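Local coordinates for glycerol dehydrogenase (Bacillus coagulans, PDB 6CSJ), which catalyses the NAD-dependent oxidation of glycerol and related polyols and, in this engineered form, has acquired D-lactate dehydrogenase activity, at residues 22-27 with 149-154; 180-183 with 188-191. The protein carries 2 engineered substitutions. All coordinates share one frame; numbering follows the deposited sequence.

How the contacts relate
The two contacts illustrate how a two-domain dehydrogenase uses different packing solutions in its two halves. Contact 1 sets helix 21-28 against strand 149-153 of the parallel sheet, in the N-terminal alpha/beta domain that probably binds the nucleotide, as in other iron-containing alcohol dehydrogenases. Contact 2 lies further along the chain, in the helical part, where helix 175-185 meets the loop that leaves it. The centres of contact 1 and contact 2 are 30 Å apart, and the nearest atoms of contact 1 and contact 2 are about 15 Å apart, so they do not touch. In relatives, metal and substrate occupy the cleft between the domains; here contact 1 joins helix to sheet, and contact 2 joins a helix to its following loop.

Contact 1. Residues 22-27 with 149-154; sequences SAYTER and FVIMDT
Y24 of helix 21-28 meets F149 and I151 of strand 149-153 in the Rossmann-like alpha/beta domain of an iron-containing alcohol dehydrogenase, a classic case of a helix layered on a parallel sheet. The short segments run antiparallel (178°), their axes 11.0 Å apart, and neighbouring strand 10-14 adds I12 to the Y24 side chain. The tight part is the I151 tip. With CG1 placed beside the backbone N and the chain then extended (chi2 176°), I151 projects CD1 at the tyrosine, 3.6 Å from Y24 CD2, and the methyl meets the ring obliquely. The same I151 CD1 lies 3.9 Å from Y24 CB. F149 turns its rim to the helix: F149 CE2 lies 3.5 Å from Y24 O, which sits near the ring plane. The phenol end of Y24 is held separately, by a hydrogen bond between Y24 OH and E17 OE1. Packing slackens at the exposed R27, where R27 CB comes no nearer than 4.5 Å to F149 CZ, again at the ring's edge. Beyond that, its extended side chain runs alongside Y24, whose CD1 lies 4.2 Å above the centre of the R27 guanidinium plane.

Contact 2. Residues 180-183 with 188-191; sequences RATK and TTMA
T182 leans from helix 175-185 toward the loop, where its CG2 touches T188 and T189, and the two branches of this buried threonine divide the work. Its CG2 stands anti to the backbone N (chi1 -60° for OG1), which turns the methyl outward to the loop, while OG1 stays close to the helix and hydrogen-bonds to the carbonyl O of E178, one turn earlier. The hydroxyl is thus satisfied by its own helix, and the methyl faces the returning chain. T188, whose own CB is directed away from the helix, offers its main chain, and T182 CG2 lies 4.1 Å from T188 O. T189 sets its CB neither at the helix nor away from it, yet its methyl still meets the other methyl, T182 CG2 to T189 CG2 being 4.4 Å. No hydrogen bond joins the segments, so this is light van der Waals contact. The oxygen of T189 is weakly engaged within the loop: A191 N reaches T189 OG1 at 3.2 Å in a weak bond bent to 124°, consistent with an ST turn. Nearby, N338 also touches T182, and K183 forms a salt bridge with E197. The arrangement is a helix-loop-helix connection, its linker to helix 197-221 folding back past the last turns of helix 175-185 in the helical domain of this family.

Contact 1. Residues 22-27 with 149-154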
# COMPACT_ATOMS: atom_id res chain seq x y z
N SER A 22 -0.14 -16.83 18.12
CA SER A 22 -0.15 -16.83 19.59
C SER A 22 1.21 -16.52 20.21
O SER A 22 1.27 -15.84 21.22
CB SER A 22 -0.68 -18.16 20.14
OG SER A 22 0.22 -19.22 19.92
N ALA A 23 2.29 -16.99 19.60
CA ALA A 23 3.64 -16.64 20.07
C ALA A 23 3.90 -15.13 19.97
O ALA A 23 4.52 -14.55 20.87
CB ALA A 23 4.69 -17.42 19.31
N TYR A 24 3.39 -14.50 18.90
CA TYR A 24 3.56 -13.05 18.70
C TYR A 24 2.63 -12.21 19.60
O TYR A 24 3.11 -11.27 20.25
CB TYR A 24 3.42 -12.67 17.21
CG TYR A 24 4.46 -13.35 16.34
CD1 TYR A 24 5.82 -13.12 16.53
CD2 TYR A 24 4.08 -14.26 15.33
CE1 TYR A 24 6.78 -13.76 15.75
CE2 TYR A 24 5.03 -14.90 14.55
CZ TYR A 24 6.38 -14.66 14.77
OH TYR A 24 7.33 -15.29 13.99
N THR A 25 1.34 -12.56 19.68
CA THR A 25 0.42 -11.82 20.58
C THR A 25 0.84 -11.92 22.05
O THR A 25 0.74 -10.94 22.77
CB THR A 25 -1.07 -12.22 20.45
OG1 THR A 25 -1.27 -13.57 20.89
CG2 THR A 25 -1.57 -12.05 19.02
N GLU A 26 1.32 -13.10 22.46
CA GLU A 26 1.85 -13.31 23.83
C GLU A 26 3.03 -12.40 24.21
O GLU A 26 3.20 -12.09 25.38
CB GLU A 26 2.22 -14.80 24.05
CG GLU A 26 1.05 -15.80 24.09
CD GLU A 26 0.04 -15.57 25.20
OE1 GLU A 26 0.35 -14.88 26.20
OE2 GLU A 26 -1.10 -16.06 25.03
N ARG A 27 3.84 -11.96 23.24
CA ARG A 27 4.92 -10.99 23.50
C ARG A 27 4.41 -9.59 23.86
O ARG A 27 5.11 -8.84 24.52
CB ARG A 27 5.86 -10.86 22.30
CG ARG A 27 6.66 -12.10 21.96
CD ARG A 27 7.68 -11.79 20.89
NE ARG A 27 8.18 -12.96 20.19
CZ ARG A 27 9.14 -12.93 19.25
NH1 ARG A 27 9.72 -11.78 18.89
NH2 ARG A 27 9.53 -14.06 18.66
N PHE A 149 3.47 -4.65 15.31
CA PHE A 149 4.00 -5.73 14.47
C PHE A 149 3.24 -5.75 13.15
O PHE A 149 2.03 -5.57 13.12
CB PHE A 149 3.81 -7.15 15.06
CG PHE A 149 4.49 -7.42 16.39
CD1 PHE A 149 5.43 -6.56 16.97
CD2 PHE A 149 4.21 -8.62 17.05
CE1 PHE A 149 6.01 -6.87 18.19
CE2 PHE A 149 4.80 -8.93 18.27
CZ PHE A 149 5.70 -8.05 18.84
N VAL A 150 3.98 -6.02 12.07
CA VAL A 150 3.41 -6.41 10.79
C VAL A 150 3.86 -7.85 10.53
O VAL A 150 5.06 -8.14 10.61
CB VAL A 150 3.89 -5.48 9.66
CG1 VAL A 150 3.27 -5.89 8.33
CG2 VAL A 150 3.55 -4.04 10.00
N ILE A 151 2.91 -8.74 10.22
CA ILE A 151 3.19 -10.16 10.00
C ILE A 151 2.72 -10.59 8.61
O ILE A 151 1.54 -10.47 8.30
CB ILE A 151 2.51 -11.04 11.08
CG1 ILE A 151 3.15 -10.75 12.45
CG2 ILE A 151 2.66 -12.54 10.73
CD1 ILE A 151 2.53 -11.49 13.60
N MET A 152 3.65 -11.11 7.79
CA MET A 152 3.36 -11.54 6.42
C MET A 152 3.45 -13.07 6.31
O MET A 152 4.55 -13.64 6.29
CB MET A 152 4.33 -10.88 5.43
CG MET A 152 4.45 -9.36 5.52
SD MET A 152 2.90 -8.46 5.39
CE MET A 152 2.54 -8.56 3.64
N ASP A 153 2.29 -13.72 6.26
CA ASP A 153 2.22 -15.16 6.04
C ASP A 153 2.24 -15.38 4.54
O ASP A 153 1.21 -15.23 3.87
CB ASP A 153 0.94 -15.75 6.66
CG ASP A 153 0.95 -17.28 6.72
OD1 ASP A 153 1.38 -17.94 5.75
OD2 ASP A 153 0.51 -17.81 7.76
N THR A 154 3.41 -15.71 4.02
CA THR A 154 3.62 -15.77 2.57
C THR A 154 2.84 -16.91 1.92
O THR A 154 2.48 -16.81 0.75
CB THR A 154 5.11 -15.88 2.23
OG1 THR A 154 5.67 -17.02 2.88
CG2 THR A 154 5.83 -14.64 2.71

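Contact 2. Residues 180-183 with 188-191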
# COMPACT_ATOMS: atom_id res chain seq x y z
N ARG A 180 12.98 10.20 -4.13
CA ARG A 180 14.06 10.96 -4.79
C ARG A 180 13.64 12.41 -5.00
O ARG A 180 14.39 13.33 -4.68
CB ARG A 180 14.42 10.33 -6.14
CG ARG A 180 15.62 10.97 -6.84
CD ARG A 180 16.05 10.19 -8.08
NE ARG A 180 15.05 10.29 -9.15
CZ ARG A 180 15.14 9.70 -10.34
NH1 ARG A 180 16.18 8.93 -10.64
NH2 ARG A 180 14.18 9.85 -11.25
N ALA A 181 12.44 12.60 -5.55
CA ALA A 181 11.90 13.94 -5.78
C ALA A 181 11.81 14.77 -4.49
O ALA A 181 12.27 15.92 -4.45
CB ALA A 181 10.54 13.85 -6.45
N THR A 182 11.23 14.17 -3.45
CA THR A 182 11.07 14.82 -2.16
C THR A 182 12.41 15.20 -1.52
O THR A 182 12.56 16.31 -1.01
CB THR A 182 10.27 13.93 -1.19
OG1 THR A 182 8.96 13.66 -1.72
CG2 THR A 182 10.13 14.60 0.18
N LYS A 183 13.38 14.29 -1.57
CA LYS A 183 14.71 14.59 -1.02
C LYS A 183 15.42 15.70 -1.82
O LYS A 183 16.02 16.60 -1.22
CB LYS A 183 15.57 13.34 -0.97
CG LYS A 183 16.83 13.48 -0.12
CD LYS A 183 17.52 12.14 0.03
CE LYS A 183 18.50 12.13 1.19
NZ LYS A 183 19.67 13.00 0.90
N THR A 188 9.34 17.59 3.24
CA THR A 188 9.10 16.69 4.35
C THR A 188 8.15 15.56 3.99
O THR A 188 7.41 15.64 3.01
CB THR A 188 8.54 17.45 5.57
OG1 THR A 188 7.32 18.07 5.20
CG2 THR A 188 9.50 18.50 6.06
N THR A 189 8.20 14.51 4.82
CA THR A 189 7.49 13.25 4.59
C THR A 189 6.30 13.09 5.56
O THR A 189 6.14 13.87 6.50
CB THR A 189 8.48 12.08 4.77
OG1 THR A 189 8.84 11.93 6.16
CG2 THR A 189 9.74 12.33 3.97
N MET A 190 5.48 12.05 5.33
CA MET A 190 4.45 11.65 6.31
C MET A 190 5.01 11.35 7.71
O MET A 190 4.31 11.54 8.71
CB MET A 190 3.65 10.43 5.82
CG MET A 190 2.70 10.66 4.65
SD MET A 190 1.47 11.94 4.98
CE MET A 190 0.50 11.27 6.34
N ALA A 191 6.25 10.90 7.79
CA ALA A 191 6.92 10.70 9.08
C ALA A 191 7.22 12.02 9.83
O ALA A 191 7.58 11.97 11.00
CB ALA A 191 8.21 9.91 8.90